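PDB 6A6E: cysteine desulfurase from Fervidobacterium islandicum, which catalyses the pyridoxal-5'-phosphate-dependent release of sulfur from L-cysteine, leaving L-alanine, and probably feeds Suf iron-sulfur cluster assembly. Local coordinates for residues G184-E192 with G336-S347; V311-L322 with V401-D411. All coordinates share one frame; numbering follows the deposited sequence.

Interaction 1. Residues G184-E192 with G336-S347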
loop_
_atom_site.group_PDB
_atom_site.type_symbol
_atom_site.label_atom_id
_atom_site.label_comp_id
_atom_site.label_asym_id
_atom_site.label_seq_id
_atom_site.Cartn_x
_atom_site.Cartn_y
_atom_site.Cartn_z
ATOM N N GLY A 184 3.822 4.669 21.206
ATOM C CA GLY A 184 2.715 4.798 22.106
ATOM C C GLY A 184 2.656 3.579 23.021
ATOM O O GLY A 184 2.071 3.643 24.126
ATOM N N GLN A 185 3.216 2.457 22.563
ATOM C CA GLN A 185 3.322 1.232 23.369
ATOM C C GLN A 185 4.288 0.271 22.702
ATOM O O GLN A 185 4.159 0.017 21.484
ATOM C CB GLN A 185 1.959 0.534 23.462
ATOM C CG GLN A 185 1.988 -0.819 24.181
ATOM C CD GLN A 185 0.661 -1.538 24.148
ATOM O OE1 GLN A 185 -0.221 -1.164 23.403
ATOM N NE2 GLN A 185 0.496 -2.537 24.976
ATOM N N SER A 186 5.236 -0.274 23.480
ATOM C CA SER A 186 6.269 -1.166 22.965
ATOM C C SER A 186 5.661 -2.493 22.586
ATOM O O SER A 186 4.825 -3.046 23.315
ATOM C CB SER A 186 7.421 -1.352 23.962
ATOM O OG SER A 186 8.304 -2.425 23.596
ATOM N N ASN A 187 6.100 -2.968 21.423
ATOM C CA ASN A 187 5.753 -4.282 20.906
ATOM C C ASN A 187 6.560 -5.411 21.578
ATOM O O ASN A 187 6.329 -6.558 21.248
ATOM C CB ASN A 187 5.987 -4.360 19.380
ATOM C CG ASN A 187 7.446 -4.348 19.001
ATOM O OD1 ASN A 187 8.193 -3.519 19.480
ATOM N ND2 ASN A 187 7.869 -5.267 18.114
ATOM N N VAL A 188 7.485 -5.064 22.482
ATOM C CA VAL A 188 8.310 -6.034 23.253
ATOM C C VAL A 188 8.089 -5.970 24.779
ATOM O O VAL A 188 7.796 -6.984 25.415
ATOM C CB VAL A 188 9.795 -5.813 22.971
ATOM C CG1 VAL A 188 10.644 -6.758 23.812
ATOM C CG2 VAL A 188 10.093 -6.083 21.489
ATOM N N THR A 189 8.155 -4.776 25.345
ATOM C CA THR A 189 7.908 -4.624 26.775
ATOM C C THR A 189 6.467 -4.558 27.155
ATOM O O THR A 189 6.134 -4.795 28.317
ATOM C CB THR A 189 8.605 -3.414 27.357
ATOM O OG1 THR A 189 7.934 -2.205 26.933
ATOM C CG2 THR A 189 10.037 -3.390 26.977
ATOM N N GLY A 190 5.586 -4.217 26.204
ATOM C CA GLY A 190 4.135 -4.053 26.497
ATOM C C GLY A 190 3.837 -2.707 27.177
ATOM O O GLY A 190 2.699 -2.417 27.528
ATOM N N GLN A 191 4.849 -1.874 27.389
ATOM C CA GLN A 191 4.650 -0.647 28.171
ATOM C C GLN A 191 3.892 0.424 27.372
ATOM O O GLN A 191 4.402 0.901 26.342
ATOM C CB GLN A 191 5.994 -0.040 28.623
ATOM C CG GLN A 191 5.778 1.160 29.549
ATOM C CD GLN A 191 7.027 1.883 29.967
ATOM O OE1 GLN A 191 8.121 1.552 29.529
ATOM N NE2 GLN A 191 6.854 2.948 30.790
ATOM N N GLU A 192 2.704 0.804 27.835
ATOM C CA GLU A 192 2.045 2.017 27.348
ATOM C C GLU A 192 2.780 3.266 27.857
ATOM O O GLU A 192 2.981 3.406 29.035
ATOM C CB GLU A 192 0.583 2.068 27.765
ATOM C CG GLU A 192 -0.229 0.900 27.176
ATOM C CD GLU A 192 -1.700 0.879 27.590
ATOM O OE1 GLU A 192 -2.071 1.635 28.511
ATOM O OE2 GLU A 192 -2.501 0.090 27.000
ATOM N N GLY A 336 9.970 -6.096 30.720
ATOM C CA GLY A 336 9.021 -4.993 30.771
ATOM C C GLY A 336 8.600 -4.651 32.206
ATOM O O GLY A 336 9.050 -5.274 33.136
ATOM N N PRO A 337 7.745 -3.637 32.372
ATOM C CA PRO A 337 7.269 -3.179 33.676
ATOM C C PRO A 337 6.297 -4.160 34.293
ATOM O O PRO A 337 5.526 -4.820 33.596
ATOM C CB PRO A 337 6.528 -1.859 33.326
ATOM C CG PRO A 337 6.015 -2.136 31.912
ATOM C CD PRO A 337 7.190 -2.815 31.275
ATOM N N ILE A 338 6.340 -4.278 35.609
ATOM C CA ILE A 338 5.396 -5.146 36.316
ATOM C C ILE A 338 4.517 -4.159 37.042
ATOM O O ILE A 338 4.718 -3.875 38.208
ATOM C CB ILE A 338 6.074 -6.127 37.317
ATOM C CG1 ILE A 338 7.267 -6.842 36.694
ATOM C CG2 ILE A 338 5.040 -7.139 37.816
ATOM C CD1 ILE A 338 6.848 -7.851 35.618
ATOM N N ASP A 339 3.603 -3.571 36.307
ATOM C CA ASP A 339 2.790 -2.471 36.783
ATOM C C ASP A 339 1.686 -2.291 35.737
ATOM O O ASP A 339 1.615 -3.076 34.788
ATOM C CB ASP A 339 3.610 -1.198 37.080
ATOM C CG ASP A 339 4.028 -0.430 35.839
ATOM O OD1 ASP A 339 3.503 -0.641 34.724
ATOM O OD2 ASP A 339 4.904 0.425 35.977
ATOM N N SER A 340 0.786 -1.333 35.918
ATOM C CA SER A 340 -0.443 -1.325 35.101
ATOM C C SER A 340 -0.228 -0.643 33.730
ATOM O O SER A 340 -1.138 -0.654 32.884
ATOM C CB SER A 340 -1.541 -0.580 35.849
ATOM O OG SER A 340 -1.137 0.782 35.942
ATOM N N SER A 341 0.942 -0.057 33.516
ATOM C CA SER A 341 1.377 0.345 32.171
ATOM C C SER A 341 1.599 -0.862 31.209
ATOM O O SER A 341 1.592 -0.673 29.976
ATOM C CB SER A 341 2.629 1.247 32.192
ATOM O OG SER A 341 3.843 0.483 32.349
ATOM N N HIS A 342 1.748 -2.073 31.741
ATOM C CA HIS A 342 2.086 -3.236 30.910
ATOM C C HIS A 342 0.812 -3.797 30.340
ATOM O O HIS A 342 -0.042 -4.238 31.087
ATOM C CB HIS A 342 2.810 -4.309 31.754
ATOM C CG HIS A 342 3.485 -5.376 30.942
ATOM N ND1 HIS A 342 4.795 -5.746 31.163
ATOM C CD2 HIS A 342 3.034 -6.160 29.925
ATOM C CE1 HIS A 342 5.130 -6.698 30.299
ATOM N NE2 HIS A 342 4.080 -6.965 29.540
ATOM N N LYS A 343 0.628 -3.748 29.027
ATOM C CA LYS A 343 -0.595 -4.282 28.425
ATOM C C LYS A 343 -0.309 -5.078 27.189
ATOM O O LYS A 343 0.765 -4.993 26.677
ATOM C CB LYS A 343 -1.525 -3.108 28.054
ATOM C CG LYS A 343 -2.040 -2.330 29.281
ATOM C CD LYS A 343 -3.298 -3.002 29.789
ATOM C CE LYS A 343 -3.853 -2.481 31.123
ATOM N NZ LYS A 343 -2.891 -2.437 32.261
ATOM N N SER A 344 -1.268 -5.909 26.777
ATOM C CA SER A 344 -1.351 -6.554 25.444
ATOM C C SER A 344 -0.488 -7.780 25.282
ATOM O O SER A 344 -0.897 -8.717 24.580
ATOM C CB SER A 344 -0.881 -5.640 24.290
ATOM O OG SER A 344 -1.761 -4.635 24.140
ATOM N N LEU A 345 0.725 -7.730 25.820
ATOM C CA LEU A 345 1.725 -8.732 25.512
ATOM C C LEU A 345 2.799 -8.897 26.574
ATOM O O LEU A 345 3.114 -7.957 27.302
ATOM C CB LEU A 345 2.406 -8.342 24.187
ATOM C CG LEU A 345 3.163 -6.999 24.160
ATOM C CD1 LEU A 345 4.605 -7.193 24.558
ATOM C CD2 LEU A 345 3.060 -6.252 22.806
ATOM N N VAL A 346 3.397 -10.098 26.574
ATOM C CA VAL A 346 4.449 -10.472 27.474
ATOM C C VAL A 346 5.565 -11.111 26.708
ATOM O O VAL A 346 5.367 -12.128 26.065
ATOM C CB VAL A 346 3.906 -11.477 28.530
ATOM C CG1 VAL A 346 5.010 -11.925 29.525
ATOM C CG2 VAL A 346 2.842 -10.770 29.299
ATOM N N SER A 347 6.727 -10.492 26.766
ATOM C CA SER A 347 7.928 -11.042 26.201
ATOM C C SER A 347 8.676 -11.722 27.359
ATOM O O SER A 347 8.746 -11.151 28.472
ATOM C CB SER A 347 8.791 -9.952 25.566
ATOM O OG SER A 347 8.126 -9.481 24.343
HETATM O O HOH W 1 6.866 -7.951 27.865
#
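The loop after strand 179-183, whose Gln185 and Asn187 line the cofactor pocket, meets segment 336-347 through a single beta bridge between Gln191 and His342. Two nearly straight backbone bonds make it: Lys343 N gives to Gly190 O (2.9 Å), and Glu192 N to Ser341 O (2.8 Å). The imidazole of His342 is pinned at both nitrogens within its own segment, ND1 donating to Pro337 O and NE2 to Leu345 O (2.6 Å). With both nitrogens donating, the ring is probably cationic, which would suit the carbonyl oxygen Thr189 O lying 2.9 Å above its plane, toward the rim. An alanine in place of this histidine is likely to cost the carbonyls of Pro337 and Leu345 this donor and open a gap beneath Thr189 O. Gly190 lies against the same ring; a CB there would strike His342 CD2. Farther along, Ser347 OG donates in the carbonyl plane to a lone pair of Val188 O (2.7 Å), which also accepts from a water that Ser347 N holds. Leu345 turns its CD1 under that carbonyl, 3.3 Å from Val188 O, and its CD2 toward Asn187 O. Extended through chi1 (175°) and chi2, Gln185 sends NE2 to a weak bond with Ser344 OG, while its OE1 is held by His217. The arrangement is that of a fold-type I PLP enzyme, a cofactor-binding loop of the large domain seated on the small C-terminal domain.

Interaction 2. Residues V311-L322 with V401-D411; sequences VEKHVEELSNYL and VYLYNTKEDID
Tyr321 OH is held by two groups: it donates to Asp411 OD1 at 2.5 Å, on the syn lone pair, and accepts from Arg6, which also forms a salt bridge with Asp411 OD2. The carboxylate meets the phenol at the ring edge, the two planes 59° apart. With CG anti to the backbone N (chi1 -169°), the Tyr321 ring is carried across to helix 407-423, where Lys407 lays its aliphatic chain over one face. This is a CH-pi contact, Lys407 CG standing 4.0 Å from the centroid of the Tyr321 ring, while the Lys407 ammonium goes on to Arg6 O. Ile410 CG2 packs 3.7 Å from Tyr321 CD2, and Ile410 CD1 reaches past Leu318 O to Leu322 CB. Leu318 fills the middle: its CD1 sits 3.5 Å from Tyr402 O and also touches Asn405 CB, its CD2 rests on the backbone of Thr406, and its CB meets Val401 CG2. At the other end His314 has both ring nitrogens engaged in the ring plane, NE2 giving to Asn405 O (3.1 Å) and ND1 to Glu317 OE2 one turn on, which fixes the ring's rotation. Beyond it, the Val311 and Leu403 side chains cross at about a right angle, Val311 CG2 lying 4.0 Å from Leu403 CD1. The turn 402-405 leads into a capping box: Thr406 OG1 accepts from Asp409 N and Thr406 N gives to Asp409 OD2. The short helical segments cross at -23° with axes 10.0 Å apart. This is a near-parallel helix pair, the second N-capped, packed in the C-terminal domain of a class V aminotransferase fold.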
loop_
_atom_site.group_PDB
_atom_site.type_symbol
_atom_site.label_atom_id
_atom_site.label_comp_id
_atom_site.label_asym_id
_atom_site.label_seq_id
_atom_site.Cartn_x
_atom_site.Cartn_y
_atom_site.Cartn_z
ATOM N N VAL A 311 -13.916 -3.345 24.355
ATOM C CA VAL A 311 -12.768 -4.001 23.733
ATOM C C VAL A 311 -11.559 -3.735 24.606
ATOM O O VAL A 311 -10.828 -4.646 24.943
ATOM C CB VAL A 311 -12.553 -3.516 22.254
ATOM C CG1 VAL A 311 -11.215 -4.002 21.701
ATOM C CG2 VAL A 311 -13.705 -4.005 21.373
ATOM N N GLU A 312 -11.391 -2.478 24.999
ATOM C CA GLU A 312 -10.308 -2.052 25.770
ATOM C C GLU A 312 -10.253 -2.708 27.137
ATOM O O GLU A 312 -9.175 -3.196 27.535
ATOM C CB GLU A 312 -10.318 -0.540 25.879
ATOM C CG GLU A 312 -9.260 0.015 26.791
ATOM C CD GLU A 312 -9.250 1.538 26.883
ATOM O OE1 GLU A 312 -9.702 2.309 25.969
ATOM O OE2 GLU A 312 -8.684 1.992 27.891
ATOM N N LYS A 313 -11.396 -2.749 27.834
ATOM C CA LYS A 313 -11.494 -3.446 29.125
ATOM C C LYS A 313 -11.216 -4.928 29.024
ATOM O O LYS A 313 -10.546 -5.454 29.883
ATOM C CB LYS A 313 -12.887 -3.251 29.786
ATOM C CG LYS A 313 -13.075 -1.919 30.499
ATOM C CD LYS A 313 -12.507 -2.011 31.928
ATOM C CE LYS A 313 -12.538 -0.699 32.721
ATOM N NZ LYS A 313 -11.431 0.237 32.343
ATOM N N HIS A 314 -11.757 -5.603 28.007
ATOM C CA HIS A 314 -11.524 -7.019 27.823
ATOM C C HIS A 314 -10.035 -7.302 27.644
ATOM O O HIS A 314 -9.463 -8.135 28.359
ATOM C CB HIS A 314 -12.325 -7.563 26.671
ATOM C CG HIS A 314 -12.024 -8.988 26.335
ATOM N ND1 HIS A 314 -12.225 -10.024 27.220
ATOM C CD2 HIS A 314 -11.587 -9.563 25.187
ATOM C CE1 HIS A 314 -11.916 -11.169 26.643
ATOM N NE2 HIS A 314 -11.526 -10.924 25.408
ATOM N N VAL A 315 -9.397 -6.572 26.734
ATOM C CA VAL A 315 -7.966 -6.722 26.545
ATOM C C VAL A 315 -7.174 -6.424 27.827
ATOM O O VAL A 315 -6.219 -7.106 28.137
ATOM C CB VAL A 315 -7.437 -5.847 25.366
ATOM C CG1 VAL A 315 -5.956 -6.043 25.243
ATOM C CG2 VAL A 315 -8.031 -6.310 24.055
ATOM N N GLU A 316 -7.604 -5.413 28.573
ATOM C CA GLU A 316 -7.019 -5.096 29.856
ATOM C C GLU A 316 -7.110 -6.279 30.828
ATOM O O GLU A 316 -6.127 -6.643 31.441
ATOM C CB GLU A 316 -7.706 -3.854 30.426
ATOM C CG GLU A 316 -7.150 -3.316 31.716
ATOM C CD GLU A 316 -7.559 -1.862 31.911
ATOM O OE1 GLU A 316 -8.779 -1.605 32.066
ATOM O OE2 GLU A 316 -6.675 -0.973 31.887
ATOM N N GLU A 317 -8.250 -6.916 30.920
ATOM C CA GLU A 317 -8.388 -8.022 31.876
ATOM C C GLU A 317 -7.601 -9.246 31.386
ATOM O O GLU A 317 -6.991 -9.966 32.177
ATOM C CB GLU A 317 -9.872 -8.342 32.188
ATOM C CG GLU A 317 -10.529 -9.368 31.277
ATOM C CD GLU A 317 -12.069 -9.411 31.387
ATOM O OE1 GLU A 317 -12.564 -8.999 32.489
ATOM O OE2 GLU A 317 -12.745 -9.857 30.368
ATOM N N LEU A 318 -7.563 -9.476 30.073
ATOM C CA LEU A 318 -6.738 -10.550 29.565
ATOM C C LEU A 318 -5.283 -10.302 29.866
ATOM O O LEU A 318 -4.591 -11.222 30.222
ATOM C CB LEU A 318 -6.875 -10.707 28.058
ATOM C CG LEU A 318 -8.154 -11.286 27.555
ATOM C CD1 LEU A 318 -8.133 -11.195 26.034
ATOM C CD2 LEU A 318 -8.263 -12.729 28.028
ATOM N N SER A 319 -4.841 -9.063 29.690
ATOM C CA SER A 319 -3.457 -8.685 29.930
ATOM C C SER A 319 -3.027 -8.897 31.364
ATOM O O SER A 319 -1.896 -9.370 31.608
ATOM C CB SER A 319 -3.177 -7.212 29.598
ATOM O OG SER A 319 -3.505 -6.906 28.266
ATOM N N ASN A 320 -3.869 -8.463 32.305
ATOM C CA ASN A 320 -3.593 -8.651 33.725
ATOM C C ASN A 320 -3.493 -10.120 34.063
ATOM O O ASN A 320 -2.561 -10.512 34.696
ATOM C CB ASN A 320 -4.640 -7.994 34.585
ATOM C CG ASN A 320 -4.653 -6.492 34.402
ATOM O OD1 ASN A 320 -3.678 -5.900 33.975
ATOM N ND2 ASN A 320 -5.754 -5.876 34.710
ATOM N N TYR A 321 -4.440 -10.924 33.624
ATOM C CA TYR A 321 -4.370 -12.382 33.787
ATOM C C TYR A 321 -3.115 -13.046 33.138
ATOM O O TYR A 321 -2.471 -13.905 33.722
ATOM C CB TYR A 321 -5.621 -12.992 33.234
ATOM C CG TYR A 321 -5.795 -14.465 33.568
ATOM C CD1 TYR A 321 -6.258 -14.899 34.852
ATOM C CD2 TYR A 321 -5.590 -15.421 32.597
ATOM C CE1 TYR A 321 -6.427 -16.249 35.111
ATOM C CE2 TYR A 321 -5.732 -16.769 32.841
ATOM C CZ TYR A 321 -6.170 -17.188 34.091
ATOM O OH TYR A 321 -6.344 -18.549 34.231
ATOM N N LEU A 322 -2.766 -12.649 31.925
ATOM C CA LEU A 322 -1.561 -13.197 31.278
ATOM C C LEU A 322 -0.349 -12.840 32.122
ATOM O O LEU A 322 0.472 -13.713 32.447
ATOM C CB LEU A 322 -1.388 -12.638 29.847
ATOM C CG LEU A 322 -0.066 -12.934 29.140
ATOM C CD1 LEU A 322 0.104 -14.455 28.956
ATOM C CD2 LEU A 322 -0.046 -12.211 27.782
ATOM N N VAL A 401 -2.196 -10.741 23.327
ATOM C CA VAL A 401 -3.626 -11.001 23.377
ATOM C C VAL A 401 -4.419 -9.911 22.653
ATOM O O VAL A 401 -3.964 -8.763 22.545
ATOM C CB VAL A 401 -4.177 -11.116 24.836
ATOM C CG1 VAL A 401 -3.627 -12.336 25.513
ATOM C CG2 VAL A 401 -3.787 -9.910 25.701
ATOM N N TYR A 402 -5.618 -10.298 22.196
ATOM C CA TYR A 402 -6.530 -9.342 21.588
ATOM C C TYR A 402 -7.979 -9.838 21.756
ATOM O O TYR A 402 -8.255 -10.753 22.553
ATOM C CB TYR A 402 -6.153 -9.116 20.091
ATOM C CG TYR A 402 -6.727 -7.818 19.489
ATOM C CD1 TYR A 402 -6.544 -6.604 20.114
ATOM C CD2 TYR A 402 -7.395 -7.813 18.292
ATOM C CE1 TYR A 402 -7.023 -5.424 19.594
ATOM C CE2 TYR A 402 -7.888 -6.624 17.751
ATOM C CZ TYR A 402 -7.709 -5.433 18.415
ATOM O OH TYR A 402 -8.194 -4.265 17.880
ATOM N N LEU A 403 -8.899 -9.233 21.009
ATOM C CA LEU A 403 -10.320 -9.281 21.261
ATOM C C LEU A 403 -10.909 -10.671 21.475
ATOM O O LEU A 403 -11.672 -10.892 22.442
ATOM C CB LEU A 403 -11.058 -8.644 20.061
ATOM C CG LEU A 403 -12.574 -8.684 20.096
ATOM C CD1 LEU A 403 -13.019 -7.949 21.345
ATOM C CD2 LEU A 403 -13.209 -8.056 18.886
ATOM N N TYR A 404 -10.590 -11.574 20.545
ATOM C CA TYR A 404 -11.131 -12.897 20.438
ATOM C C TYR A 404 -10.322 -13.912 21.331
ATOM O O TYR A 404 -10.512 -15.121 21.218
ATOM C CB TYR A 404 -11.147 -13.367 18.939
ATOM C CG TYR A 404 -9.875 -12.928 18.185
ATOM C CD1 TYR A 404 -8.604 -13.425 18.547
ATOM C CD2 TYR A 404 -9.937 -11.945 17.200
ATOM C CE1 TYR A 404 -7.438 -12.979 17.929
ATOM C CE2 TYR A 404 -8.770 -11.449 16.573
ATOM C CZ TYR A 404 -7.533 -11.968 16.935
ATOM O OH TYR A 404 -6.417 -11.484 16.363
ATOM N N ASN A 405 -9.408 -13.451 22.151
ATOM C CA ASN A 405 -8.724 -14.359 23.078
ATOM C C ASN A 405 -9.514 -14.525 24.400
ATOM O O ASN A 405 -10.361 -13.706 24.745
ATOM C CB ASN A 405 -7.287 -13.914 23.390
ATOM C CG ASN A 405 -6.338 -14.108 22.217
ATOM O OD1 ASN A 405 -5.674 -13.136 21.801
ATOM N ND2 ASN A 405 -6.266 -15.345 21.658
ATOM N N THR A 406 -9.234 -15.613 25.105
ATOM C CA THR A 406 -9.916 -15.971 26.365
ATOM C C THR A 406 -8.917 -16.300 27.455
ATOM O O THR A 406 -7.710 -16.468 27.210
ATOM C CB THR A 406 -10.825 -17.210 26.185
ATOM O OG1 THR A 406 -10.016 -18.371 25.945
ATOM C CG2 THR A 406 -11.833 -16.987 25.051
ATOM N N LYS A 407 -9.402 -16.378 28.680
ATOM C CA LYS A 407 -8.551 -16.847 29.750
ATOM C C LYS A 407 -8.172 -18.272 29.561
ATOM O O LYS A 407 -7.065 -18.660 29.879
ATOM C CB LYS A 407 -9.229 -16.664 31.087
ATOM C CG LYS A 407 -9.139 -15.222 31.518
ATOM C CD LYS A 407 -9.907 -15.009 32.802
ATOM C CE LYS A 407 -9.545 -13.685 33.437
ATOM N NZ LYS A 407 -10.810 -13.105 33.932
ATOM N N GLU A 408 -9.063 -19.062 28.984
ATOM C CA GLU A 408 -8.686 -20.425 28.636
ATOM C C GLU A 408 -7.494 -20.531 27.660
ATOM O O GLU A 408 -6.609 -21.401 27.830
ATOM C CB GLU A 408 -9.884 -21.198 28.118
ATOM C CG GLU A 408 -9.467 -22.619 27.794
ATOM C CD GLU A 408 -10.588 -23.472 27.256
ATOM O OE1 GLU A 408 -11.386 -23.971 28.086
ATOM O OE2 GLU A 408 -10.636 -23.685 26.020
ATOM N N ASP A 409 -7.461 -19.651 26.636
ATOM C CA ASP A 409 -6.300 -19.559 25.730
ATOM C C ASP A 409 -5.028 -19.388 26.522
ATOM O O ASP A 409 -4.014 -20.050 26.285
ATOM C CB ASP A 409 -6.421 -18.364 24.769
ATOM C CG ASP A 409 -7.493 -18.528 23.730
ATOM O OD1 ASP A 409 -7.835 -19.679 23.360
ATOM O OD2 ASP A 409 -7.951 -17.469 23.166
ATOM N N ILE A 410 -5.060 -18.469 27.445
ATOM C CA ILE A 410 -3.916 -18.218 28.278
ATOM C C ILE A 410 -3.524 -19.484 29.120
ATOM O O ILE A 410 -2.309 -19.836 29.216
ATOM C CB ILE A 410 -4.183 -16.990 29.128
ATOM C CG1 ILE A 410 -4.228 -15.760 28.212
ATOM C CG2 ILE A 410 -3.111 -16.784 30.179
ATOM C CD1 ILE A 410 -4.663 -14.478 28.874
ATOM N N ASP A 411 -4.534 -20.180 29.659
ATOM C CA ASP A 411 -4.293 -21.433 30.427
ATOM C C ASP A 411 -3.652 -22.514 29.554
ATOM O O ASP A 411 -2.788 -23.263 30.017
ATOM C CB ASP A 411 -5.613 -21.995 31.009
ATOM C CG ASP A 411 -6.189 -21.121 32.117
ATOM O OD1 ASP A 411 -5.483 -20.300 32.654
ATOM O OD2 ASP A 411 -7.363 -21.263 32.482
#

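Both contacts are largely buried, yet they do different work. Interaction 1 ties the cofactor-lining loop to the C-terminal domain mostly through backbone carbonyls and small polar side chains; interaction 2 stays within that domain and pairs two helices by aliphatic packing, with a partly exposed end where Tyr321, Lys407 and Asp411 meet. Their centres lie 14 Å apart, and they meet at Ser344, whose O probably accepts from Val401 N (2.7 Å) and whose N probably donates to Ser319 OG. Val346, on strand 345-350, packs against Leu322, so the helix of interaction 2 lies against the strand that interaction 1 uses.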